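Side-chain contacts in ATP-dependent 6-phosphofructokinase isozyme 2 (Escherichia coli, PDB 3UMO), which catalyses the ATP-dependent phosphorylation of fructose 6-phosphate to fructose 1,6-bisphosphate, the first committing step of glycolysis, and works as a homodimer: residues Asn114-Glu117 and Phe118-Glu122; Leu199-Pro202 and Asp203-Arg206; Ala208-Glu211 and Ile212-Gly216; Ser271-Glu274 and Met275-Gly279. One frame throughout, in Å; residues are numbered along the deposited sequence.

Interaction 1: Asn114-Glu117 and Phe118-Glu122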
ATOM      1  N   ASN A 114     -17.084 -19.682 -27.792  1.00 26.71           N
ATOM      2  CA  ASN A 114     -16.805 -20.823 -28.658  1.00 29.47           C
ATOM      3  C   ASN A 114     -16.846 -20.393 -30.119  1.00 27.27           C
ATOM      4  O   ASN A 114     -17.162 -19.244 -30.419  1.00 28.58           O
ATOM      5  CB  ASN A 114     -17.719 -22.028 -28.374  1.00 36.39           C
ATOM      6  CG  ASN A 114     -19.195 -21.734 -28.612  1.00 41.45           C
ATOM      7  OD1 ASN A 114     -19.563 -21.003 -29.531  1.00 38.17           O
ATOM      8  ND2 ASN A 114     -20.048 -22.320 -27.780  1.00 37.78           N
ATOM      9  N   GLU A 115     -16.520 -21.307 -31.022  1.00 28.63           N
ATOM     10  CA  GLU A 115     -16.444 -20.958 -32.435  1.00 30.68           C
ATOM     11  C   GLU A 115     -17.808 -20.599 -33.019  1.00 30.76           C
ATOM     12  O   GLU A 115     -17.912 -19.677 -33.824  1.00 29.88           O
ATOM     13  CB  GLU A 115     -15.779 -22.078 -33.232  1.00 28.61           C
ATOM     14  CG  GLU A 115     -14.299 -22.241 -32.919  1.00 36.26           C
ATOM     15  CD  GLU A 115     -13.688 -23.458 -33.589  1.00 52.62           C
ATOM     16  OE1 GLU A 115     -14.403 -24.468 -33.765  1.00 58.79           O
ATOM     17  OE2 GLU A 115     -12.492 -23.403 -33.938  1.00 60.58           O
ATOM     18  N   ASP A 116     -18.851 -21.314 -32.602  1.00 29.72           N
ATOM     19  CA  ASP A 116     -20.203 -21.028 -33.078  1.00 27.49           C
ATOM     20  C   ASP A 116     -20.625 -19.614 -32.696  1.00 28.44           C
ATOM     21  O   ASP A 116     -21.150 -18.865 -33.520  1.00 30.06           O
ATOM     22  CB  ASP A 116     -21.202 -22.032 -32.507  1.00 35.14           C
ATOM     23  CG  ASP A 116     -22.641 -21.682 -32.855  1.00 41.51           C
ATOM     24  OD1 ASP A 116     -22.899 -21.279 -34.011  1.00 48.31           O
ATOM     25  OD2 ASP A 116     -23.515 -21.809 -31.974  1.00 54.06           O
ATOM     26  N   GLU A 117     -20.392 -19.259 -31.438  1.00 27.93           N
ATOM     27  CA  GLU A 117     -20.744 -17.941 -30.931  1.00 27.43           C
ATOM     28  C   GLU A 117     -20.017 -16.818 -31.673  1.00 26.27           C
ATOM     29  O   GLU A 117     -20.609 -15.781 -31.972  1.00 27.27           O
ATOM     30  CB  GLU A 117     -20.484 -17.864 -29.422  1.00 31.26           C
ATOM     31  CG  GLU A 117     -21.512 -18.645 -28.595  1.00 32.29           C
ATOM     32  CD  GLU A 117     -20.987 -19.083 -27.238  1.00 27.05           C
ATOM     33  OE1 GLU A 117     -21.735 -19.779 -26.512  1.00 34.21           O
ATOM     34  OE2 GLU A 117     -19.834 -18.739 -26.897  1.00 31.44           O
ATOM     35  N   PHE A 118     -18.741 -17.030 -31.983  1.00 25.26           N
ATOM     36  CA  PHE A 118     -17.984 -16.022 -32.714  1.00 24.26           C
ATOM     37  C   PHE A 118     -18.537 -15.830 -34.128  1.00 25.46           C
ATOM     38  O   PHE A 118     -18.633 -14.702 -34.614  1.00 25.39           O
ATOM     39  CB  PHE A 118     -16.498 -16.368 -32.762  1.00 25.55           C
ATOM     40  CG  PHE A 118     -15.656 -15.299 -33.397  1.00 29.51           C
ATOM     41  CD1 PHE A 118     -15.360 -15.343 -34.751  1.00 30.52           C
ATOM     42  CD2 PHE A 118     -15.170 -14.240 -32.644  1.00 33.79           C
ATOM     43  CE1 PHE A 118     -14.590 -14.357 -35.344  1.00 31.84           C
ATOM     44  CE2 PHE A 118     -14.395 -13.250 -33.232  1.00 34.16           C
ATOM     45  CZ  PHE A 118     -14.104 -13.311 -34.583  1.00 34.79           C
ATOM     46  N   ARG A 119     -18.897 -16.932 -34.786  1.00 26.67           N
ATOM     47  CA  ARG A 119     -19.515 -16.857 -36.106  1.00 25.79           C
ATOM     48  C   ARG A 119     -20.859 -16.128 -36.047  1.00 25.01           C
ATOM     49  O   ARG A 119     -21.239 -15.437 -36.992  1.00 25.08           O
ATOM     50  CB  ARG A 119     -19.680 -18.251 -36.721  1.00 26.54           C
ATOM     51  CG  ARG A 119     -18.400 -18.810 -37.334  1.00 28.80           C
ATOM     52  CD  ARG A 119     -18.648 -20.156 -38.012  1.00 32.01           C
ATOM     53  NE  ARG A 119     -18.914 -21.201 -37.028  1.00 38.88           N
ATOM     54  CZ  ARG A 119     -18.008 -22.078 -36.608  1.00 29.24           C
ATOM     55  NH1 ARG A 119     -16.778 -22.060 -37.111  1.00 32.36           N
ATOM     56  NH2 ARG A 119     -18.342 -22.993 -35.705  1.00 32.97           N
ATOM     57  N   GLN A 120     -21.576 -16.286 -34.937  1.00 26.56           N
ATOM     58  CA  GLN A 120     -22.828 -15.556 -34.741  1.00 29.62           C
ATOM     59  C   GLN A 120     -22.584 -14.060 -34.634  1.00 26.50           C
ATOM     60  O   GLN A 120     -23.371 -13.250 -35.136  1.00 29.83           O
ATOM     61  CB  GLN A 120     -23.549 -16.040 -33.486  1.00 25.38           C
ATOM     62  CG  GLN A 120     -24.214 -17.398 -33.643  1.00 29.28           C
ATOM     63  CD  GLN A 120     -24.948 -17.813 -32.394  1.00 36.49           C
ATOM     64  OE1 GLN A 120     -25.863 -17.123 -31.942  1.00 33.72           O
ATOM     65  NE2 GLN A 120     -24.542 -18.939 -31.815  1.00 35.49           N
ATOM     66  N   LEU A 121     -21.493 -13.699 -33.969  1.00 26.57           N
ATOM     67  CA  LEU A 121     -21.115 -12.299 -33.827  1.00 27.09           C
ATOM     68  C   LEU A 121     -20.698 -11.746 -35.183  1.00 25.24           C
ATOM     69  O   LEU A 121     -21.057 -10.626 -35.550  1.00 26.71           O
ATOM     70  CB  LEU A 121     -19.988 -12.151 -32.807  1.00 26.25           C
ATOM     71  CG  LEU A 121     -20.424 -12.290 -31.346  1.00 27.36           C
ATOM     72  CD1 LEU A 121     -19.243 -12.608 -30.445  1.00 27.75           C
ATOM     73  CD2 LEU A 121     -21.110 -11.014 -30.875  1.00 30.72           C
ATOM     74  N   GLU A 122     -19.948 -12.551 -35.927  1.00 25.12           N
ATOM     75  CA  GLU A 122     -19.531 -12.204 -37.279  1.00 26.75           C
ATOM     76  C   GLU A 122     -20.752 -11.956 -38.171  1.00 28.43           C
ATOM     77  O   GLU A 122     -20.767 -11.020 -38.972  1.00 27.61           O
ATOM     78  CB  GLU A 122     -18.674 -13.337 -37.849  1.00 32.77           C
ATOM     79  CG  GLU A 122     -17.654 -12.927 -38.892  1.00 53.39           C
ATOM     80  CD  GLU A 122     -16.551 -13.963 -39.046  1.00 59.23           C
ATOM     81  OE1 GLU A 122     -16.556 -14.957 -38.283  1.00 55.49           O
ATOM     82  OE2 GLU A 122     -15.681 -13.784 -39.924  1.00 65.70           O
TER
HETATM   83  O   HOH W   1     -15.978 -24.611 -35.574  1.00 39.67           O
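R119 lies back over E115 at the start of helix 115-125. Its CB rests 3.6 Å from the carbonyl O of D116, and CG is equally close to the carbonyl O of E115. A bend at chi3 (-70°) then turns the chain toward the N-terminal end of the helix. NE and CZ pass over the E115 carbonyl, which lies beneath one face of the guanidinium toward its rim, and NH2 stops 3.7 Å from CB of E115. The two charged ends do not meet directly: one water, in the plane of the guanidinium, accepts from R119 NH2 at 2.9 Å but stands a doubtfully short 2.4 Å from E115 OE1.

Next round the helix, D116 and Q120 approach obliquely, carboxylate and amide planes 41° apart; NE2 of Q120 gives OD2 of D116 a weak, bent bond of 3.1 Å.

N114 and E117 make a capping box. E117 N donates to N114 OD1 at 2.7 Å, almost in line with the side-chain C=O, while N114 N donates to E117 OE2 at 3.0 Å, from above the carboxylate plane. The other oxygen, OE1, accepts from the backbone N of K86, which ties the helix start to the loop after strand 80-84. Deeper in, F118 packs on L152 of helix 146-158, while L121 reaches V83 of strand 80-84 and I58 of strand 55-61, seating the helix against the parallel sheet.

Interaction 2: Leu199-Pro202 and Asp203-Arg206; sequences LTQP and DDVR
OD1 of D204 turns back to the backbone just before its helix: it accepts from Q201 N at 2.9 Å, well above the carboxylate plane (65° out of it), and T200 N lies 3.1 Å from the same oxygen. The return bond is made by the backbone, D204 N to Q201 O at 2.9 Å with an N-H...O angle of 162°, closing a type I beta turn from Q201 to D204. With CG anti to its own carbonyl carbon (chi1 -78°), the D204 carboxylate runs alongside the Q201 side chain, and OD1 comes within 3.3 Å of Q201 CB.

The aliphatic side is carried by L199. Its CB sits 3.8 Å from CB of D204, and its CD1 meets CG2 of V205, the two side chains crossing at about a right angle. L199 and V205 both rest on L191 of helix 188-195, while P202 packs on Y306 of the second subunit.

Two waters extend the turn: one bridges Q201 O to V205 N, the other P202 O to R206 N. Amide hydrogens at the start of helix 204-214 are thus met by water, and the carboxylate near that end would probably interact favourably with the helix dipole.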
ATOM      1  N   LEU A 199      10.118   3.024 -27.094  1.00 29.42           N
ATOM      2  CA  LEU A 199      10.038   4.343 -27.707  1.00 24.26           C
ATOM      3  C   LEU A 199      10.623   5.358 -26.734  1.00 30.16           C
ATOM      4  O   LEU A 199       9.898   6.032 -25.999  1.00 33.74           O
ATOM      5  CB  LEU A 199       8.590   4.688 -28.053  1.00 24.55           C
ATOM      6  CG  LEU A 199       7.871   3.680 -28.953  1.00 28.65           C
ATOM      7  CD1 LEU A 199       6.388   4.016 -29.062  1.00 31.21           C
ATOM      8  CD2 LEU A 199       8.513   3.624 -30.331  1.00 30.49           C
ATOM      9  N   THR A 200      11.946   5.455 -26.741  1.00 26.47           N
ATOM     10  CA  THR A 200      12.680   6.177 -25.711  1.00 27.72           C
ATOM     11  C   THR A 200      13.182   7.540 -26.170  1.00 28.13           C
ATOM     12  O   THR A 200      13.646   8.337 -25.355  1.00 32.22           O
ATOM     13  CB  THR A 200      13.897   5.365 -25.245  1.00 39.07           C
ATOM     14  OG1 THR A 200      14.731   5.077 -26.373  1.00 31.65           O
ATOM     15  CG2 THR A 200      13.461   4.056 -24.601  1.00 46.94           C
ATOM     16  N   GLN A 201      13.110   7.801 -27.471  1.00 23.09           N
ATOM     17  CA  GLN A 201      13.610   9.057 -28.023  1.00 23.38           C
ATOM     18  C   GLN A 201      12.446   9.986 -28.346  1.00 23.23           C
ATOM     19  O   GLN A 201      11.347   9.512 -28.643  1.00 23.48           O
ATOM     20  CB  GLN A 201      14.450   8.789 -29.268  1.00 23.38           C
ATOM     21  CG  GLN A 201      15.549   7.749 -29.048  1.00 24.65           C
ATOM     22  CD  GLN A 201      16.483   8.115 -27.904  1.00 31.68           C
ATOM     23  OE1 GLN A 201      16.557   7.417 -26.887  1.00 32.42           O
ATOM     24  NE2 GLN A 201      17.205   9.211 -28.067  1.00 28.51           N
ATOM     25  N   PRO A 202      12.684  11.311 -28.288  1.00 24.13           N
ATOM     26  CA  PRO A 202      11.591  12.282 -28.438  1.00 20.10           C
ATOM     27  C   PRO A 202      10.705  12.054 -29.667  1.00 19.84           C
ATOM     28  O   PRO A 202       9.477  12.142 -29.554  1.00 21.70           O
ATOM     29  CB  PRO A 202      12.330  13.618 -28.553  1.00 20.44           C
ATOM     30  CG  PRO A 202      13.570  13.420 -27.734  1.00 26.15           C
ATOM     31  CD  PRO A 202      13.969  11.974 -27.992  1.00 29.72           C
ATOM     32  N   ASP A 203      11.312  11.764 -30.815  1.00 20.87           N
ATOM     33  CA  ASP A 203      10.545  11.582 -32.049  1.00 20.65           C
ATOM     34  C   ASP A 203      10.026  10.163 -32.294  1.00 23.59           C
ATOM     35  O   ASP A 203       9.408   9.908 -33.330  1.00 22.43           O
ATOM     36  CB  ASP A 203      11.380  12.014 -33.256  1.00 33.54           C
ATOM     37  CG  ASP A 203      10.906  13.319 -33.851  1.00 51.38           C
ATOM     38  OD1 ASP A 203       9.949  13.287 -34.652  1.00 57.84           O
ATOM     39  OD2 ASP A 203      11.485  14.374 -33.520  1.00 51.87           O
ATOM     40  N   ASP A 204      10.274   9.245 -31.361  1.00 23.35           N
ATOM     41  CA  ASP A 204       9.945   7.835 -31.587  1.00 24.12           C
ATOM     42  C   ASP A 204       8.454   7.560 -31.796  1.00 24.92           C
ATOM     43  O   ASP A 204       8.097   6.773 -32.676  1.00 22.43           O
ATOM     44  CB  ASP A 204      10.503   6.934 -30.476  1.00 21.11           C
ATOM     45  CG  ASP A 204      11.985   6.662 -30.628  1.00 33.58           C
ATOM     46  OD1 ASP A 204      12.567   6.067 -29.693  1.00 33.58           O
ATOM     47  OD2 ASP A 204      12.572   7.039 -31.671  1.00 31.83           O
ATOM     48  N   VAL A 205       7.597   8.197 -30.996  1.00 19.70           N
ATOM     49  CA  VAL A 205       6.155   8.003 -31.117  1.00 17.56           C
ATOM     50  C   VAL A 205       5.651   8.451 -32.482  1.00 21.43           C
ATOM     51  O   VAL A 205       4.921   7.719 -33.147  1.00 19.80           O
ATOM     52  CB  VAL A 205       5.381   8.723 -29.993  1.00 18.31           C
ATOM     53  CG1 VAL A 205       3.900   8.837 -30.345  1.00 21.72           C
ATOM     54  CG2 VAL A 205       5.561   7.975 -28.672  1.00 19.08           C
ATOM     55  N   ARG A 206       6.062   9.643 -32.910  1.00 20.31           N
ATOM     56  CA  ARG A 206       5.640  10.161 -34.210  1.00 24.48           C
ATOM     57  C   ARG A 206       6.105   9.264 -35.350  1.00 24.42           C
ATOM     58  O   ARG A 206       5.332   8.932 -36.249  1.00 24.12           O
ATOM     59  CB  ARG A 206       6.172  11.576 -34.439  1.00 29.27           C
ATOM     60  CG  ARG A 206       5.541  12.272 -35.644  1.00 35.93           C
ATOM     61  CD  ARG A 206       6.503  13.237 -36.305  1.00 41.34           C
ATOM     62  NE  ARG A 206       7.412  12.544 -37.214  1.00 61.16           N
ATOM     63  CZ  ARG A 206       8.690  12.864 -37.384  1.00 67.57           C
ATOM     64  NH1 ARG A 206       9.222  13.866 -36.699  1.00 64.87           N
ATOM     65  NH2 ARG A 206       9.438  12.176 -38.237  1.00 73.12           N
TER
HETATM   66  O   HOH W   2       8.551   9.316 -28.434  1.00 22.41           O
HETATM   67  O   HOH W   3       7.194  11.649 -31.043  1.00 25.87           O

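Interaction 3: Ala208-Glu211 and Ile212-Gly216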
ATOM      1  N   ALA A 208       6.932   6.076 -35.261  1.00 21.70           N
ATOM      2  CA  ALA A 208       6.194   4.816 -35.211  1.00 23.88           C
ATOM      3  C   ALA A 208       4.795   4.963 -35.803  1.00 23.60           C
ATOM      4  O   ALA A 208       4.337   4.104 -36.555  1.00 23.62           O
ATOM      5  CB  ALA A 208       6.113   4.307 -33.778  1.00 23.13           C
ATOM      6  N   ALA A 209       4.108   6.046 -35.445  1.00 20.67           N
ATOM      7  CA  ALA A 209       2.773   6.302 -35.972  1.00 20.11           C
ATOM      8  C   ALA A 209       2.815   6.456 -37.494  1.00 28.26           C
ATOM      9  O   ALA A 209       1.978   5.898 -38.207  1.00 29.98           O
ATOM     10  CB  ALA A 209       2.176   7.543 -35.329  1.00 19.35           C
ATOM     11  N   GLN A 210       3.800   7.207 -37.983  1.00 27.81           N
ATOM     12  CA  GLN A 210       3.921   7.423 -39.418  0.53 31.37           C
ATOM     13  C   GLN A 210       4.236   6.117 -40.144  1.00 32.11           C
ATOM     14  O   GLN A 210       3.779   5.912 -41.266  1.00 33.55           O
ATOM     15  CB  GLN A 210       4.977   8.482 -39.735  0.53 34.65           C
ATOM     16  CG  GLN A 210       4.864   9.052 -41.146  0.53 34.42           C
ATOM     17  CD  GLN A 210       3.591   9.858 -41.350  0.53 37.00           C
ATOM     18  OE1 GLN A 210       3.362  10.858 -40.670  0.53 41.41           O
ATOM     19  NE2 GLN A 210       2.754   9.421 -42.286  0.53 28.43           N
ATOM     20  N   GLU A 211       4.993   5.240 -39.490  1.00 29.20           N
ATOM     21  CA  GLU A 211       5.372   3.943 -40.049  1.00 31.52           C
ATOM     22  C   GLU A 211       4.129   3.104 -40.345  1.00 32.41           C
ATOM     23  O   GLU A 211       4.035   2.443 -41.387  1.00 37.37           O
ATOM     24  CB  GLU A 211       6.275   3.220 -39.047  1.00 38.76           C
ATOM     25  CG  GLU A 211       7.001   1.994 -39.562  1.00 59.07           C
ATOM     26  CD  GLU A 211       7.751   1.264 -38.455  1.00 70.07           C
ATOM     27  OE1 GLU A 211       8.360   1.938 -37.594  1.00 65.57           O
ATOM     28  OE2 GLU A 211       7.718   0.015 -38.442  1.00 76.71           O
ATOM     29  N   ILE A 212       3.172   3.140 -39.423  1.00 31.61           N
ATOM     30  CA  ILE A 212       1.920   2.399 -39.576  1.00 32.01           C
ATOM     31  C   ILE A 212       1.068   2.957 -40.720  1.00 28.52           C
ATOM     32  O   ILE A 212       0.455   2.202 -41.477  1.00 33.22           O
ATOM     33  CB  ILE A 212       1.116   2.414 -38.264  1.00 27.96           C
ATOM     34  CG1 ILE A 212       1.902   1.700 -37.163  1.00 27.18           C
ATOM     35  CG2 ILE A 212      -0.249   1.762 -38.452  1.00 28.13           C
ATOM     36  CD1 ILE A 212       1.318   1.899 -35.779  1.00 34.12           C
ATOM     37  N   VAL A 213       1.026   4.280 -40.837  1.00 27.67           N
ATOM     38  CA  VAL A 213       0.282   4.909 -41.920  1.00 27.54           C
ATOM     39  C   VAL A 213       0.956   4.603 -43.254  1.00 33.81           C
ATOM     40  O   VAL A 213       0.304   4.141 -44.190  1.00 34.87           O
ATOM     41  CB  VAL A 213       0.159   6.430 -41.722  1.00 29.50           C
ATOM     42  CG1 VAL A 213      -0.513   7.079 -42.927  1.00 32.05           C
ATOM     43  CG2 VAL A 213      -0.620   6.728 -40.446  1.00 27.90           C
ATOM     44  N   ASN A 214       2.263   4.839 -43.322  1.00 35.54           N
ATOM     45  CA  ASN A 214       3.035   4.570 -44.533  1.00 42.61           C
ATOM     46  C   ASN A 214       2.948   3.121 -45.018  1.00 45.27           C
ATOM     47  O   ASN A 214       2.938   2.864 -46.226  1.00 41.51           O
ATOM     48  CB  ASN A 214       4.502   4.974 -44.345  1.00 41.67           C
ATOM     49  CG  ASN A 214       4.690   6.480 -44.259  1.00 47.15           C
ATOM     50  OD1 ASN A 214       3.791   7.252 -44.600  1.00 44.84           O
ATOM     51  ND2 ASN A 214       5.869   6.905 -43.810  1.00 45.46           N
ATOM     52  N   SER A 215       2.873   2.179 -44.082  1.00 38.68           N
ATOM     53  CA  SER A 215       2.820   0.762 -44.438  1.00 44.84           C
ATOM     54  C   SER A 215       1.452   0.355 -44.988  1.00 46.59           C
ATOM     55  O   SER A 215       1.300  -0.735 -45.547  1.00 43.12           O
ATOM     56  CB  SER A 215       3.179  -0.113 -43.237  1.00 44.83           C
ATOM     57  OG  SER A 215       2.171  -0.050 -42.243  1.00 43.23           O
ATOM     58  N   GLY A 216       0.467   1.234 -44.829  1.00 39.50           N
ATOM     59  CA  GLY A 216      -0.881   0.985 -45.310  1.00 43.79           C
ATOM     60  C   GLY A 216      -1.766   0.255 -44.314  1.00 42.56           C
ATOM     61  O   GLY A 216      -2.901  -0.111 -44.632  1.00 41.86           O
TER
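The last turns of helix 204-214 end in a Schellman motif, and Q210 and N214 meet on the flank just before it. Q210 was modelled in two conformations; in one, NE2 donates weakly to OD1 of N214, long at 3.3 Å but fairly straight, the amide planes 36° apart. There a bend at chi2 (67°) swings the amide along the helix toward its C-terminal end, and CG lies 3.6 Å from ND2 of N214. That conformer's NE2 also donates to the carbonyl O of D234, tying the helix, as far as this copy holds, to the residue just after strand 230-233. The two backbones are also bonded, N214 N to Q210 O at 2.8 Å.

V213 lies beside this pair, with CB 4.0 Å from NE2 of Q210 in that copy. It packs outward on V221 and V233 of the antiparallel sheet, and A209 touches the same two valines. On the face toward helix 188-195, A208 and I212 share L191 as a neighbour; CG1 of I212 also lies against the carbonyl O of A208 at 3.5 Å. E211 turns its carboxylate to R197, whose NH2 makes a salt bridge with OE1, so the loop after helix 188-195 is fastened here too.

At the helix end G216 takes positive phi (88°), and its N donates to V213 O. S215 N remains bonded to E211 O, while the S215 hydroxyl folds back on the preceding turn: OG donates to I212 O at 2.9 Å, arriving from above the carbonyl plane.

Interaction 4: Ser271-Glu274 and Met275-Gly279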
ATOM      1  N   SER A 271     -12.020  16.833 -40.389  1.00 29.15           N
ATOM      2  CA  SER A 271     -10.577  16.889 -40.609  1.00 33.70           C
ATOM      3  C   SER A 271      -9.859  16.120 -39.503  1.00 31.59           C
ATOM      4  O   SER A 271     -10.445  15.847 -38.451  1.00 27.53           O
ATOM      5  CB  SER A 271     -10.097  18.341 -40.609  1.00 33.80           C
ATOM      6  OG  SER A 271     -10.182  18.900 -39.306  1.00 31.42           O
ATOM      7  N   LEU A 272      -8.601  15.762 -39.739  1.00 27.54           N
ATOM      8  CA  LEU A 272      -7.812  15.075 -38.716  1.00 24.43           C
ATOM      9  C   LEU A 272      -7.719  15.935 -37.457  1.00 26.55           C
ATOM     10  O   LEU A 272      -7.846  15.434 -36.336  1.00 27.25           O
ATOM     11  CB  LEU A 272      -6.410  14.755 -39.242  1.00 31.26           C
ATOM     12  CG  LEU A 272      -5.467  14.076 -38.246  1.00 32.51           C
ATOM     13  CD1 LEU A 272      -5.868  12.632 -38.011  1.00 35.98           C
ATOM     14  CD2 LEU A 272      -4.026  14.158 -38.720  1.00 28.03           C
ATOM     15  N   GLU A 273      -7.512  17.236 -37.653  1.00 27.63           N
ATOM     16  CA  GLU A 273      -7.411  18.173 -36.540  1.00 27.75           C
ATOM     17  C   GLU A 273      -8.678  18.207 -35.693  1.00 23.39           C
ATOM     18  O   GLU A 273      -8.620  18.114 -34.465  1.00 27.16           O
ATOM     19  CB  GLU A 273      -7.083  19.577 -37.049  1.00 37.65           C
ATOM     20  CG  GLU A 273      -7.173  20.639 -35.973  1.00 42.19           C
ATOM     21  CD  GLU A 273      -6.301  21.839 -36.271  1.00 52.05           C
ATOM     22  OE1 GLU A 273      -6.835  22.860 -36.756  1.00 49.72           O
ATOM     23  OE2 GLU A 273      -5.079  21.758 -36.016  1.00 47.80           O
ATOM     24  N   GLU A 274      -9.822  18.326 -36.356  1.00 22.09           N
ATOM     25  CA  GLU A 274     -11.099  18.402 -35.662  1.00 24.57           C
ATOM     26  C   GLU A 274     -11.355  17.103 -34.908  1.00 24.53           C
ATOM     27  O   GLU A 274     -11.833  17.110 -33.770  1.00 22.45           O
ATOM     28  CB  GLU A 274     -12.221  18.675 -36.668  1.00 30.90           C
ATOM     29  CG  GLU A 274     -13.564  18.975 -36.038  1.00 47.43           C
ATOM     30  CD  GLU A 274     -14.498  19.710 -36.984  1.00 58.90           C
ATOM     31  OE1 GLU A 274     -13.998  20.467 -37.846  1.00 62.62           O
ATOM     32  OE2 GLU A 274     -15.728  19.530 -36.864  1.00 58.86           O
ATOM     33  N   MET A 275     -11.009  15.988 -35.547  1.00 22.11           N
ATOM     34  CA  MET A 275     -11.166  14.674 -34.936  1.00 21.21           C
ATOM     35  C   MET A 275     -10.323  14.521 -33.664  1.00 22.34           C
ATOM     36  O   MET A 275     -10.830  14.087 -32.631  1.00 22.26           O
ATOM     37  CB  MET A 275     -10.799  13.583 -35.943  1.00 24.75           C
ATOM     38  CG  MET A 275     -11.056  12.181 -35.444  1.00 25.52           C
ATOM     39  SD  MET A 275     -10.406  10.958 -36.587  1.00 30.05           S
ATOM     40  CE  MET A 275      -8.651  11.205 -36.375  1.00 41.77           C
ATOM     41  N   VAL A 276      -9.042  14.868 -33.739  1.00 21.11           N
ATOM     42  CA  VAL A 276      -8.150  14.712 -32.587  1.00 20.16           C
ATOM     43  C   VAL A 276      -8.510  15.697 -31.477  1.00 21.44           C
ATOM     44  O   VAL A 276      -8.497  15.349 -30.290  1.00 18.95           O
ATOM     45  CB  VAL A 276      -6.654  14.837 -32.986  1.00 21.19           C
ATOM     46  CG1 VAL A 276      -5.753  14.794 -31.760  1.00 20.41           C
ATOM     47  CG2 VAL A 276      -6.267  13.719 -33.963  1.00 23.35           C
ATOM     48  N   ARG A 277      -8.857  16.921 -31.860  1.00 19.19           N
ATOM     49  CA  ARG A 277      -9.273  17.909 -30.873  1.00 21.86           C
ATOM     50  C   ARG A 277     -10.488  17.438 -30.082  1.00 24.89           C
ATOM     51  O   ARG A 277     -10.509  17.541 -28.863  1.00 23.68           O
ATOM     52  CB  ARG A 277      -9.597  19.246 -31.532  1.00 24.45           C
ATOM     53  CG  ARG A 277      -8.393  20.034 -31.970  1.00 22.36           C
ATOM     54  CD  ARG A 277      -8.822  21.454 -32.348  1.00 23.65           C
ATOM     55  NE  ARG A 277      -7.823  22.179 -33.131  1.00 43.94           N
ATOM     56  CZ  ARG A 277      -6.639  22.573 -32.670  1.00 62.69           C
ATOM     57  NH1 ARG A 277      -6.276  22.306 -31.421  1.00 68.78           N
ATOM     58  NH2 ARG A 277      -5.809  23.234 -33.466  1.00 67.96           N
ATOM     59  N   PHE A 278     -11.499  16.932 -30.781  1.00 19.77           N
ATOM     60  CA  PHE A 278     -12.714  16.473 -30.125  1.00 23.52           C
ATOM     61  C   PHE A 278     -12.406  15.238 -29.284  1.00 16.67           C
ATOM     62  O   PHE A 278     -12.947  15.071 -28.189  1.00 18.05           O
ATOM     63  CB  PHE A 278     -13.798  16.164 -31.159  1.00 24.50           C
ATOM     64  CG  PHE A 278     -15.182  16.083 -30.584  1.00 21.84           C
ATOM     65  CD1 PHE A 278     -15.710  17.147 -29.871  1.00 26.30           C
ATOM     66  CD2 PHE A 278     -15.968  14.955 -30.778  1.00 21.16           C
ATOM     67  CE1 PHE A 278     -16.991  17.084 -29.344  1.00 26.97           C
ATOM     68  CE2 PHE A 278     -17.257  14.887 -30.247  1.00 20.99           C
ATOM     69  CZ  PHE A 278     -17.764  15.951 -29.531  1.00 26.66           C
ATOM     70  N   GLY A 279     -11.513  14.388 -29.787  1.00 18.39           N
ATOM     71  CA  GLY A 279     -11.067  13.220 -29.040  1.00 18.20           C
ATOM     72  C   GLY A 279     -10.400  13.601 -27.724  1.00 20.06           C
ATOM     73  O   GLY A 279     -10.707  13.035 -26.670  1.00 18.37           O
TER
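E273 and R277 carry the charged contact, lying side by side and pointing the same way from the helix. Their salt bridge joins OE2 of E273 to NH2 of R277 at 3.0 Å, with the carboxylate and guanidinium planes 50° apart. The stems touch as well: CG of E273 is 3.3 Å from NE of R277. R277 stays extended from CG to NE, with CG anti to its carbonyl carbon (chi1 -75°), a course that leads back across the E273 carbonyl O, 3.2 Å from CG. Y304 of helix 297-307 also packs on this arginine. E274, on the next face, sends its carboxylate to K265, where OE2 makes a salt bridge with NZ.

The apolar contacts centre on L272. Its CD1 meets the methyl CE of M275 at 3.5 Å, the two side chains crossing at a slant, and also approaches CG2 of V276 at 4.2 Å. The bend at chi3 of M275 (69°) turns that methyl back toward the leucine. From this patch L272 and V276 pack on I239 of strand 238-241, while M275 rests on M262 of helix 254-267.

Among the hydrogen bonds, OG of S271 accepts from E274 N at 3.0 Å, capping the first turn. Regular backbone bonds follow, beginning with M275 N to S271 O.

Altogether this is a serine N-cap followed by an i to i+4 glutamate-arginine pair, on an amphipathic helix that leads toward the ATP site shared between the two subunits, to which V280, one turn beyond V276, contributes.

In the fold
From the N terminus the four contacts come strictly in series: none nests in or crosses another, and each closes only a turn or two of local chain. Interaction 1 starts helix 115-125, beside the parallel sheet and about 19 Å or more from the others, nearest atoms. Interaction 2 turns the loop after helix 188-195 into helix 204-214, next to the second subunit, and interaction 3 finishes that same helix; L199 CD2 and A208 CB touch between them at 4.3 Å. Interaction 4 opens helix 272-286, about 8 Å from interaction 3, nearest atoms. The three-stranded antiparallel sheet 221-241 lies against both helices 204-214 and 272-286 and so links these two contacts.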